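Local coordinates for protein demethyldecarbamoylnovobiocin O-methyltransferase (Streptomyces caeruleus, PDB 2WK1) that transfers a methyl group from S-adenosyl-L-methionine to the 4-hydroxyl of the noviose sugar, the penultimate step in making the antibiotic novobiocin, at residues T84-G87 / I88-E92; N93-Q96 / C97-V101; L123-G126 / I127-H131. One frame throughout, in Å; residues are numbered along the deposited sequence.

Interaction 1: T84-G87 / I88-E92; sequences TMIG and IKRLE. With SAH (S-adenosyl-L-homocysteine), chain B.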
ATOM      1  N   THR A  84      -8.118  -3.810  -7.117  1.00 10.04           N
ATOM      2  CA  THR A  84      -8.367  -4.926  -8.016  1.00  9.60           C
ATOM      3  C   THR A  84      -9.109  -6.020  -7.276  1.00 10.02           C
ATOM      4  O   THR A  84      -8.942  -6.178  -6.062  1.00 10.45           O
ATOM      5  CB  THR A  84      -7.059  -5.513  -8.596  1.00 10.49           C
ATOM      6  OG1 THR A  84      -7.333  -6.552  -9.527  1.00 10.44           O
ATOM      7  CG2 THR A  84      -6.143  -6.050  -7.513  1.00 12.15           C
ATOM      8  N   MET A  85      -9.912  -6.757  -8.039  1.00  9.75           N
ATOM      9  CA  MET A  85     -10.589  -7.949  -7.529  1.00 10.49           C
ATOM     10  C   MET A  85      -9.895  -9.254  -7.899  1.00 10.66           C
ATOM     11  O   MET A  85     -10.374 -10.321  -7.520  1.00 11.13           O
ATOM     12  CB  MET A  85     -12.066  -8.009  -7.976  1.00 11.57           C
ATOM     13  CG  MET A  85     -12.215  -8.143  -9.467  1.00 13.27           C
ATOM     14  SD  MET A  85     -13.900  -8.370 -10.039  1.00 14.49           S
ATOM     15  CE  MET A  85     -14.534  -6.706  -9.862  1.00 17.67           C
ATOM     16  N   ILE A  86      -8.787  -9.199  -8.638  1.00 10.01           N
ATOM     17  CA  ILE A  86      -8.256 -10.432  -9.232  1.00 10.28           C
ATOM     18  C   ILE A  86      -7.467 -11.280  -8.255  1.00  9.75           C
ATOM     19  O   ILE A  86      -7.202 -12.444  -8.536  1.00 10.56           O
ATOM     20  CB  ILE A  86      -7.456 -10.175 -10.515  1.00  9.99           C
ATOM     21  CG1 ILE A  86      -6.089  -9.525 -10.239  1.00 10.15           C
ATOM     22  CG2 ILE A  86      -8.278  -9.340 -11.487  1.00 11.89           C
ATOM     23  CD1 ILE A  86      -5.246  -9.314 -11.504  1.00 10.89           C
ATOM     24  N   GLY A  87      -7.072 -10.709  -7.118  1.00 10.09           N
ATOM     25  CA  GLY A  87      -6.364 -11.470  -6.109  1.00  9.98           C
ATOM     26  C   GLY A  87      -4.868 -11.545  -6.293  1.00 10.20           C
ATOM     27  O   GLY A  87      -4.330 -11.209  -7.349  1.00 10.78           O
ATOM     28  N   ILE A  88      -4.204 -12.082  -5.280  1.00 10.41           N
ATOM     29  CA  ILE A  88      -2.750 -12.130  -5.277  1.00 10.53           C
ATOM     30  C   ILE A  88      -2.176 -13.030  -6.386  1.00 10.84           C
ATOM     31  O   ILE A  88      -1.208 -12.659  -7.057  1.00 11.02           O
ATOM     32  CB  ILE A  88      -2.201 -12.583  -3.899  1.00 11.02           C
ATOM     33  CG1 ILE A  88      -2.575 -11.570  -2.799  1.00 11.52           C
ATOM     34  CG2 ILE A  88      -0.701 -12.835  -3.940  1.00 12.24           C
ATOM     35  CD1 ILE A  88      -1.944 -10.202  -2.877  1.00 13.19           C
ATOM     36  N   LYS A  89      -2.734 -14.233  -6.571  1.00 10.95           N
ATOM     37  CA  LYS A  89      -2.173 -15.139  -7.562  1.00 11.21           C
ATOM     38  C   LYS A  89      -2.279 -14.569  -8.987  1.00 10.14           C
ATOM     39  O   LYS A  89      -1.345 -14.682  -9.772  1.00 10.29           O
ATOM     40  CB  LYS A  89      -2.798 -16.516  -7.470  1.00 12.68           C
ATOM     41  CG  LYS A  89      -2.393 -17.268  -6.189  1.00 16.02           C
ATOM     42  CD  LYS A  89      -2.973 -18.666  -6.116  1.00 21.75           C
ATOM     43  CE  LYS A  89      -2.606 -19.411  -4.840  1.00 27.58           C
ATOM     44  NZ  LYS A  89      -3.061 -20.840  -4.973  1.00 32.80           N
ATOM     45  N   ARG A  90      -3.414 -13.968  -9.333  1.00 10.13           N
ATOM     46  CA  ARG A  90      -3.541 -13.374 -10.648  1.00  9.52           C
ATOM     47  C   ARG A  90      -2.674 -12.103 -10.799  1.00  9.43           C
ATOM     48  O   ARG A  90      -2.177 -11.835 -11.894  1.00  9.63           O
ATOM     49  CB  ARG A  90      -4.999 -13.161 -11.066  1.00  9.86           C
ATOM     50  CG  ARG A  90      -5.594 -14.381 -11.761  1.00 11.22           C
ATOM     51  CD  ARG A  90      -7.108 -14.304 -11.981  1.00 11.10           C
ATOM     52  NE  ARG A  90      -7.827 -14.711 -10.797  1.00 11.71           N
ATOM     53  CZ  ARG A  90      -8.994 -14.219 -10.381  1.00 12.78           C
ATOM     54  NH1 ARG A  90      -9.609 -13.243 -11.015  1.00 14.45           N
ATOM     55  NH2 ARG A  90      -9.529 -14.688  -9.275  1.00 14.37           N
ATOM     56  N   LEU A  91      -2.476 -11.346  -9.726  1.00  8.75           N
ATOM     57  CA  LEU A  91      -1.510 -10.223  -9.797  1.00  8.83           C
ATOM     58  C   LEU A  91      -0.087 -10.733 -10.005  1.00  9.70           C
ATOM     59  O   LEU A  91       0.664 -10.182 -10.796  1.00  9.66           O
ATOM     60  CB  LEU A  91      -1.594  -9.352  -8.534  1.00  9.29           C
ATOM     61  CG  LEU A  91      -2.818  -8.450  -8.390  1.00  9.52           C
ATOM     62  CD1 LEU A  91      -2.955  -7.975  -6.938  1.00 11.51           C
ATOM     63  CD2 LEU A  91      -2.808  -7.266  -9.354  1.00 11.14           C
ATOM     64  N   GLU A  92       0.273 -11.796  -9.284  1.00  9.98           N
ATOM     65  CA  GLU A  92       1.587 -12.388  -9.467  1.00 10.75           C
ATOM     66  C   GLU A  92       1.794 -12.900 -10.897  1.00  9.77           C
ATOM     67  O   GLU A  92       2.881 -12.782 -11.447  1.00 10.89           O
ATOM     68  CB  GLU A  92       1.865 -13.493  -8.427  1.00 12.15           C
ATOM     69  CG  GLU A  92       2.079 -12.942  -7.014  1.00 15.70           C
ATOM     70  CD  GLU A  92       2.125 -13.991  -5.883  1.00 22.64           C
ATOM     71  OE1 GLU A  92       1.551 -15.107  -6.024  1.00 27.90           O
ATOM     72  OE2 GLU A  92       2.694 -13.658  -4.807  1.00 25.39           O
TER
HETATM   73  N   SAH B 301      -9.547  -6.513 -14.177  1.00 13.37           N
HETATM   74  CA  SAH B 301     -10.364  -5.879 -13.087  1.00 12.08           C
HETATM   75  CB  SAH B 301     -11.754  -6.515 -13.035  1.00 12.83           C
HETATM   76  CG  SAH B 301     -12.590  -6.268 -14.284  1.00 12.65           C
HETATM   77  SD  SAH B 301     -14.350  -6.311 -13.919  1.00 13.50           S
HETATM   78  C   SAH B 301      -9.615  -5.898 -11.784  1.00 12.60           C
HETATM   79  O   SAH B 301     -10.229  -5.810 -10.714  1.00 12.66           O
HETATM   80  OXT SAH B 301      -8.391  -5.905 -11.804  1.00 13.28           O
HETATM   81  C5' SAH B 301     -15.054  -6.350 -15.578  1.00 12.31           C
HETATM   82  C4' SAH B 301     -14.849  -5.021 -16.338  1.00 11.69           C
HETATM   83  O4' SAH B 301     -15.128  -5.256 -17.741  1.00 11.41           O
HETATM   84  C3' SAH B 301     -15.736  -3.866 -15.873  1.00 12.46           C
HETATM   85  O3' SAH B 301     -14.965  -2.706 -15.514  1.00 13.07           O
HETATM   86  C2' SAH B 301     -16.643  -3.613 -17.097  1.00 11.81           C
HETATM   87  O2' SAH B 301     -17.039  -2.254 -17.286  1.00 13.24           O
HETATM   88  C1' SAH B 301     -15.786  -4.100 -18.271  1.00 10.43           C
HETATM   89  N9  SAH B 301     -16.489  -4.580 -19.463  1.00 10.57           N
HETATM   90  C8  SAH B 301     -17.031  -5.817 -19.606  1.00 12.23           C
HETATM   91  N7  SAH B 301     -17.488  -5.994 -20.870  1.00 12.06           N
HETATM   92  C5  SAH B 301     -17.205  -4.853 -21.546  1.00 10.80           C
HETATM   93  C6  SAH B 301     -17.361  -4.404 -22.907  1.00 11.01           C
HETATM   94  N6  SAH B 301     -17.942  -5.185 -23.802  1.00 12.27           N
HETATM   95  N1  SAH B 301     -16.906  -3.187 -23.227  1.00 11.08           N
HETATM   96  C2  SAH B 301     -16.276  -2.403 -22.334  1.00 10.84           C
HETATM   97  N3  SAH B 301     -16.087  -2.733 -21.051  1.00 10.66           N
HETATM   98  C4  SAH B 301     -16.514  -3.948 -20.647  1.00 10.29           C
HETATM   99  O   HOH W   1     -11.799 -11.795  -9.720  1.00 21.75           O
HETATM  100  O   HOH W   2      -5.715 -14.558  -7.722  1.00 11.73           O

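Interaction 2: N93-Q96 / C97-V101; sequences NIRQ and CVEDV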
ATOM      1  N   ASN A  93       0.737 -13.447 -11.503  1.00  9.31           N
ATOM      2  CA  ASN A  93       0.804 -13.849 -12.908  1.00  9.57           C
ATOM      3  C   ASN A  93       1.090 -12.682 -13.842  1.00  9.16           C
ATOM      4  O   ASN A  93       1.880 -12.802 -14.771  1.00  9.58           O
ATOM      5  CB  ASN A  93      -0.497 -14.563 -13.289  1.00 10.27           C
ATOM      6  CG  ASN A  93      -0.631 -14.796 -14.784  1.00 10.74           C
ATOM      7  OD1 ASN A  93      -1.362 -14.057 -15.447  1.00 12.04           O
ATOM      8  ND2 ASN A  93       0.089 -15.780 -15.320  1.00 12.07           N
ATOM      9  N   ILE A  94       0.431 -11.548 -13.618  1.00  9.29           N
ATOM     10  CA  ILE A  94       0.737 -10.348 -14.414  1.00  9.05           C
ATOM     11  C   ILE A  94       2.213  -9.997 -14.272  1.00  9.53           C
ATOM     12  O   ILE A  94       2.908  -9.739 -15.254  1.00 11.10           O
ATOM     13  CB  ILE A  94      -0.097  -9.135 -13.985  1.00  9.37           C
ATOM     14  CG1 ILE A  94      -1.542  -9.354 -14.335  1.00  9.30           C
ATOM     15  CG2 ILE A  94       0.412  -7.829 -14.655  1.00 10.17           C
ATOM     16  CD1 ILE A  94      -2.479  -8.273 -13.760  1.00 10.92           C
ATOM     17  N   ARG A  95       2.702  -9.969 -13.033  1.00  9.80           N
ATOM     18  CA  ARG A  95       4.098  -9.640 -12.806  1.00 10.72           C
ATOM     19  C   ARG A  95       5.039 -10.588 -13.546  1.00 11.61           C
ATOM     20  O   ARG A  95       6.007 -10.143 -14.169  1.00 11.90           O
ATOM     21  CB  ARG A  95       4.408  -9.587 -11.317  1.00 11.56           C
ATOM     22  CG  ARG A  95       5.839  -9.165 -11.029  1.00 14.68           C
ATOM     23  CD  ARG A  95       6.157  -9.261  -9.629  1.00 18.82           C
ATOM     24  NE  ARG A  95       7.542  -9.004  -9.343  1.00 20.48           N
ATOM     25  CZ  ARG A  95       7.996  -8.930  -8.099  1.00 22.65           C
ATOM     26  NH1 ARG A  95       7.160  -9.103  -7.081  1.00 25.13           N
ATOM     27  NH2 ARG A  95       9.268  -8.641  -7.889  1.00 24.44           N
ATOM     28  N   GLN A  96       4.774 -11.885 -13.434  1.00 11.18           N
ATOM     29  CA  GLN A  96       5.640 -12.849 -14.092  1.00 12.38           C
ATOM     30  C   GLN A  96       5.631 -12.674 -15.616  1.00 11.38           C
ATOM     31  O   GLN A  96       6.682 -12.715 -16.265  1.00 12.33           O
ATOM     32  CB  GLN A  96       5.243 -14.271 -13.698  1.00 14.70           C
ATOM     33  CG  GLN A  96       5.455 -14.633 -12.214  1.00 20.80           C
ATOM     34  CD  GLN A  96       6.889 -14.717 -11.717  1.00 29.90           C
ATOM     35  OE1 GLN A  96       7.501 -13.704 -11.358  1.00 35.76           O
ATOM     36  NE2 GLN A  96       7.396 -15.948 -11.590  1.00 36.28           N
ATOM     37  N   CYS A  97       4.455 -12.495 -16.202  1.00 10.85           N
ATOM     38  CA  CYS A  97       4.368 -12.331 -17.653  1.00 11.04           C
ATOM     39  C   CYS A  97       5.031 -11.044 -18.123  1.00 10.85           C
ATOM     40  O   CYS A  97       5.759 -11.055 -19.113  1.00 11.43           O
ATOM     41  CB  CYS A  97       2.899 -12.387 -18.110  1.00 11.26           C
ATOM     42  SG  CYS A  97       2.113 -13.991 -17.977  1.00 13.53           S
ATOM     43  N   VAL A  98       4.749  -9.941 -17.436  1.00 10.39           N
ATOM     44  CA  VAL A  98       5.328  -8.669 -17.860  1.00 10.19           C
ATOM     45  C   VAL A  98       6.847  -8.688 -17.655  1.00 11.17           C
ATOM     46  O   VAL A  98       7.592  -8.246 -18.540  1.00 11.42           O
ATOM     47  CB  VAL A  98       4.691  -7.461 -17.143  1.00 10.52           C
ATOM     48  CG1 VAL A  98       5.392  -6.157 -17.544  1.00 12.57           C
ATOM     49  CG2 VAL A  98       3.193  -7.373 -17.470  1.00 11.23           C
ATOM     50  N   GLU A  99       7.318  -9.206 -16.522  1.00 11.08           N
ATOM     51  CA  GLU A  99       8.785  -9.297 -16.355  1.00 12.17           C
ATOM     52  C   GLU A  99       9.419 -10.200 -17.404  1.00 12.79           C
ATOM     53  O   GLU A  99      10.550  -9.940 -17.824  1.00 14.40           O
ATOM     54  CB  GLU A  99       9.182  -9.679 -14.934  1.00 12.78           C
ATOM     55  CG  GLU A  99       8.844  -8.559 -13.953  1.00 14.24           C
ATOM     56  CD  GLU A  99       9.340  -8.769 -12.557  1.00 18.36           C
ATOM     57  OE1 GLU A  99       9.398  -9.923 -12.093  1.00 21.72           O
ATOM     58  OE2 GLU A  99       9.682  -7.763 -11.922  1.00 20.79           O
ATOM     59  N   ASP A 100       8.732 -11.264 -17.814  1.00 12.68           N
ATOM     60  CA  ASP A 100       9.304 -12.167 -18.829  1.00 13.29           C
ATOM     61  C   ASP A 100       9.396 -11.471 -20.188  1.00 12.58           C
ATOM     62  O   ASP A 100      10.405 -11.593 -20.897  1.00 14.27           O
ATOM     63  CB  ASP A 100       8.491 -13.462 -18.957  1.00 14.17           C
ATOM     64  CG  ASP A 100       9.195 -14.490 -19.817  1.00 17.57           C
ATOM     65  OD1 ASP A 100      10.302 -14.919 -19.415  1.00 21.94           O
ATOM     66  OD2 ASP A 100       8.651 -14.864 -20.867  1.00 19.92           O
ATOM     67  N   VAL A 101       8.370 -10.707 -20.574  1.00 13.02           N
ATOM     68  CA  VAL A 101       8.433  -9.992 -21.855  1.00 13.05           C
ATOM     69  C   VAL A 101       9.514  -8.908 -21.834  1.00 13.41           C
ATOM     70  O   VAL A 101      10.200  -8.676 -22.842  1.00 14.43           O
ATOM     71  CB  VAL A 101       7.064  -9.463 -22.379  1.00 14.32           C
ATOM     72  CG1 VAL A 101       6.073 -10.596 -22.541  1.00 12.78           C
ATOM     73  CG2 VAL A 101       6.500  -8.352 -21.566  1.00 15.58           C
TER
HETATM   74  O   HOH W   3      11.071  -7.924  -9.647  1.00 32.91           O
HETATM   75  O   HOH W   4       9.254 -12.576 -12.666  1.00 35.62           O

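Interaction 3: L123-G126 / I127-H131; sequences LMRG and ILRAH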
ATOM      1  N   LEU A 123      -0.703  -2.050 -11.681  1.00  9.37           N
ATOM      2  CA  LEU A 123       0.438  -2.940 -11.566  1.00  8.85           C
ATOM      3  C   LEU A 123       1.284  -2.974 -12.833  1.00  8.86           C
ATOM      4  O   LEU A 123       2.515  -2.895 -12.762  1.00  9.51           O
ATOM      5  CB  LEU A 123      -0.000  -4.365 -11.172  1.00  9.19           C
ATOM      6  CG  LEU A 123       1.179  -5.363 -11.017  1.00  9.63           C
ATOM      7  CD1 LEU A 123       2.137  -4.977  -9.931  1.00 11.48           C
ATOM      8  CD2 LEU A 123       0.684  -6.798 -10.804  1.00 11.06           C
ATOM      9  N   MET A 124       0.643  -3.111 -13.986  1.00  9.17           N
ATOM     10  CA  MET A 124       1.399  -3.121 -15.242  1.00  9.60           C
ATOM     11  C   MET A 124       2.269  -1.875 -15.365  1.00  9.13           C
ATOM     12  O   MET A 124       3.438  -1.957 -15.731  1.00  9.71           O
ATOM     13  CB  MET A 124       0.443  -3.225 -16.414  1.00 10.30           C
ATOM     14  CG  MET A 124      -0.273  -4.549 -16.499  1.00 12.19           C
ATOM     15  SD  MET A 124      -1.390  -4.549 -17.974  1.00 16.84           S
ATOM     16  CE  MET A 124      -2.057  -6.225 -17.856  1.00 19.27           C
ATOM     17  N   ARG A 125       1.703  -0.700 -15.083  1.00  9.05           N
ATOM     18  CA  ARG A 125       2.493   0.510 -15.172  1.00  9.67           C
ATOM     19  C   ARG A 125       3.606   0.535 -14.136  1.00  9.73           C
ATOM     20  O   ARG A 125       4.709   0.991 -14.421  1.00  9.98           O
ATOM     21  CB  ARG A 125       1.606   1.753 -15.028  1.00 10.00           C
ATOM     22  CG  ARG A 125       2.350   3.080 -15.077  1.00 10.93           C
ATOM     23  CD  ARG A 125       2.986   3.346 -16.406  1.00 11.45           C
ATOM     24  NE  ARG A 125       3.927   4.475 -16.437  1.00 12.34           N
ATOM     25  CZ  ARG A 125       5.240   4.366 -16.300  1.00 11.79           C
ATOM     26  NH1 ARG A 125       5.789   3.209 -16.038  1.00 12.89           N
ATOM     27  NH2 ARG A 125       6.018   5.418 -16.487  1.00 15.61           N
ATOM     28  N   GLY A 126       3.324   0.039 -12.937  1.00  9.34           N
ATOM     29  CA  GLY A 126       4.350  -0.044 -11.901  1.00  9.88           C
ATOM     30  C   GLY A 126       5.505  -0.954 -12.249  1.00 10.09           C
ATOM     31  O   GLY A 126       6.633  -0.648 -11.908  1.00 10.49           O
ATOM     32  N   ILE A 127       5.238  -2.068 -12.923  1.00 10.09           N
ATOM     33  CA  ILE A 127       6.307  -2.975 -13.323  1.00  9.78           C
ATOM     34  C   ILE A 127       7.206  -2.254 -14.328  1.00 10.05           C
ATOM     35  O   ILE A 127       8.430  -2.331 -14.246  1.00 10.96           O
ATOM     36  CB  ILE A 127       5.748  -4.274 -13.899  1.00  9.82           C
ATOM     37  CG1 ILE A 127       4.924  -5.056 -12.869  1.00 10.48           C
ATOM     38  CG2 ILE A 127       6.896  -5.129 -14.418  1.00 11.73           C
ATOM     39  CD1 ILE A 127       3.948  -6.048 -13.513  1.00 11.35           C
ATOM     40  N   LEU A 128       6.599  -1.539 -15.276  1.00 10.12           N
ATOM     41  CA  LEU A 128       7.398  -0.767 -16.223  1.00 11.07           C
ATOM     42  C   LEU A 128       8.279   0.242 -15.463  1.00 10.94           C
ATOM     43  O   LEU A 128       9.460   0.403 -15.758  1.00 12.72           O
ATOM     44  CB  LEU A 128       6.537  -0.045 -17.247  1.00 11.93           C
ATOM     45  CG  LEU A 128       5.713  -0.937 -18.184  1.00 11.35           C
ATOM     46  CD1 LEU A 128       4.908  -0.078 -19.156  1.00 13.76           C
ATOM     47  CD2 LEU A 128       6.561  -1.960 -18.959  1.00 14.20           C
ATOM     48  N   ARG A 129       7.706   0.933 -14.494  1.00 11.31           N
ATOM     49  CA  ARG A 129       8.449   1.922 -13.709  1.00 12.40           C
ATOM     50  C   ARG A 129       9.603   1.283 -12.945  1.00 12.35           C
ATOM     51  O   ARG A 129      10.721   1.825 -12.917  1.00 13.75           O
ATOM     52  CB  ARG A 129       7.491   2.652 -12.762  1.00 13.01           C
ATOM     53  CG  ARG A 129       8.113   3.759 -11.915  1.00 17.75           C
ATOM     54  CD  ARG A 129       7.906   5.097 -12.512  1.00 25.20           C
ATOM     55  NE  ARG A 129       8.418   6.157 -11.650  1.00 30.34           N
ATOM     56  CZ  ARG A 129       9.698   6.515 -11.556  1.00 34.78           C
ATOM     57  NH1 ARG A 129      10.639   5.880 -12.234  1.00 36.82           N
ATOM     58  NH2 ARG A 129      10.041   7.512 -10.742  1.00 37.15           N
ATOM     59  N   ALA A 130       9.342   0.113 -12.351  1.00 12.19           N
ATOM     60  CA  ALA A 130      10.346  -0.575 -11.552  1.00 13.23           C
ATOM     61  C   ALA A 130      11.553  -0.934 -12.382  1.00 14.17           C
ATOM     62  O   ALA A 130      12.669  -0.986 -11.851  1.00 16.58           O
ATOM     63  CB  ALA A 130       9.760  -1.844 -10.939  1.00 14.44           C
ATOM     64  N   HIS A 131      11.340  -1.201 -13.670  1.00 13.77           N
ATOM     65  CA  HIS A 131      12.415  -1.614 -14.559  1.00 14.97           C
ATOM     66  C   HIS A 131      12.892  -0.494 -15.464  1.00 15.42           C
ATOM     67  O   HIS A 131      13.648  -0.745 -16.399  1.00 17.27           O
ATOM     68  CB  HIS A 131      11.962  -2.840 -15.353  1.00 15.27           C
ATOM     69  CG  HIS A 131      11.785  -4.057 -14.503  1.00 17.66           C
ATOM     70  ND1 HIS A 131      12.844  -4.867 -14.133  1.00 26.10           N
ATOM     71  CD2 HIS A 131      10.681  -4.607 -13.959  1.00 16.41           C
ATOM     72  CE1 HIS A 131      12.388  -5.856 -13.382  1.00 25.97           C
ATOM     73  NE2 HIS A 131      11.077  -5.715 -13.250  1.00 21.21           N
TER

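Interaction 1: T84-G87 / I88-E92
The cofactor-binding turn that leads into helix 87-103 folds back on the helix's first turn, with Ile-86 resting against Arg-90 and Leu-91. The carbonyl O of Ile-86 sits over the centre of one face of the Arg-90 guanidinium, 3.1 Å from CZ; NE and NH2, each 3.3 Å from Ile-86 O, lie at poor angles for a hydrogen bond. That O is served instead by a water, 2.7 Å away, which in turn accepts from Arg-90 N. A second water, in the guanidinium plane, joins Arg-90 NH1 to Met-85 O. Leu-91 N donates to Gly-87 O at 3.0 Å, in the carbonyl plane. On the apolar side, Ile-86 CD1 lies 3.8 Å from Leu-91 CD2, the two side chains crossing at about a right angle, while Thr-84 CG2 and Leu-91 CD1 meet tip to tip. Thr-84 OG1, anti to its own nitrogen (chi1 -177°), accepts from Ile-86 N as a capping bond and donates to OXT of S-adenosyl-L-homocysteine at 2.6 Å. Met-85 N gives the other carboxylate oxygen, O, a nearly straight bond of 2.9 Å. Arg-90 also forms salt bridges, NE with Asp-272 and NH1 with Asp-243, the latter a predicted magnesium ligand. One short turn therefore grips both oxygens of the ligand's carboxylate, and the positive charge lying against the Ile-86 carbonyl O would probably polarise it.

Interaction 2: N93-Q96 / C97-V101
Ile-94 and Val-98, one turn apart on helix 87-103, lie side by side and point the same way, with their CG2 methyls 4.0 Å apart. These are i to i+4 contacts along an amphipathic helix packed on the sheet. Here the packing is close: Val-98 CG2 also rests 3.3 Å from the Ile-94 carbonyl O, which takes the Val-98 N-H in a bond lying nearly along the C=O axis. Cys-97 shares the buried side, its SG 3.8 Å from Asn-93 ND2. The sulfur stands beside its own backbone nitrogen, opposite the carbonyl carbon (chi1 -69°), and this turns it back toward the preceding turn. The other side is looser and wet. Arg-95 runs out extended and crosses Glu-99 obliquely, with the guanidinium and carboxylate planes 73° apart; NE to OE1 is a salt bridge whose hydrogen bond is weak, 3.4 Å. Water makes up the difference: one molecule accepts from Arg-95 NH2 at 2.6 Å and donates to Glu-99 OE2, while another donates to both Glu-99 OE1 and OE1 of the exposed Gln-96. The firmer partners of this pair lie elsewhere, Asp-40 of helix 35-47 for Arg-95 and His-131 for Glu-99. On the buried side, Ile-94 and Val-98 fit between helix 119-130 and strand 210-215, while Asn-93 and Cys-97 rest on strand 238-242.

Interaction 3: L123-G126 / I127-H131
Leu-123 and Ile-127 lie at a slant to each other one turn apart, Ile-127 CD1 lying 3.8 Å from Leu-123 CG. Ile-127 CG1 also presses on the backbone, 3.2 Å from Leu-123 O, the same oxygen that accepts the Ile-127 N-H at 2.9 Å. Arg-125 takes a different course: its chain leaves opposite the backbone nitrogen and bends at chi2 (65°), bringing NH1 back over the following turn to 3.6 Å from Leu-128 CB. The two side chains cross there at about a right angle. NH1 also comes within 3.4 Å of Arg-129 N, but both are donors and no bond forms; that N-H goes to Arg-125 O instead. All this happens near the end of helix 119-130, the crossover helix of the beta-alpha-beta unit between the parallel strands 109-113 and 138-142, in the cofactor-binding sheet of the methyltransferase. His-131 is the first residue to leave the helix. Beyond the first shell, Asp-188 forms a salt bridge with Arg-125 NH2, and Val-138 packs against Met-124, Arg-125 and Leu-128. Leu-39 of helix 35-47 lies against Ile-127 and Ala-130, and Leu-37 of the second subunit packs on Arg-129.

How the interactions relate
Interactions 1 and 2 follow one another along helix 87-103, and interaction 3 lies on the neighbouring helix 119-130. Interaction 1 is buried at the cofactor end, where a backbone N-H and a threonine hydroxyl bind a carboxylate. Interaction 2 is two-faced, apolar toward the sheet and charged and hydrated on the side toward helix 35-47 and His-131; interaction 3 is mostly buried, with the exposed Arg-129 reaching the dimer partner. A hydrophobic seam runs through all three: Ile-86 CD1 touches Ile-94 CD1 at 3.7 Å, and Val-98 CG1 touches Ile-127 CG2 at 3.6 Å. At the far end Glu-99 OE2 and His-131 NE2, 2.8 Å apart, probably share a hydrogen bond that ties helix 87-103 to the residue just beyond helix 119-130.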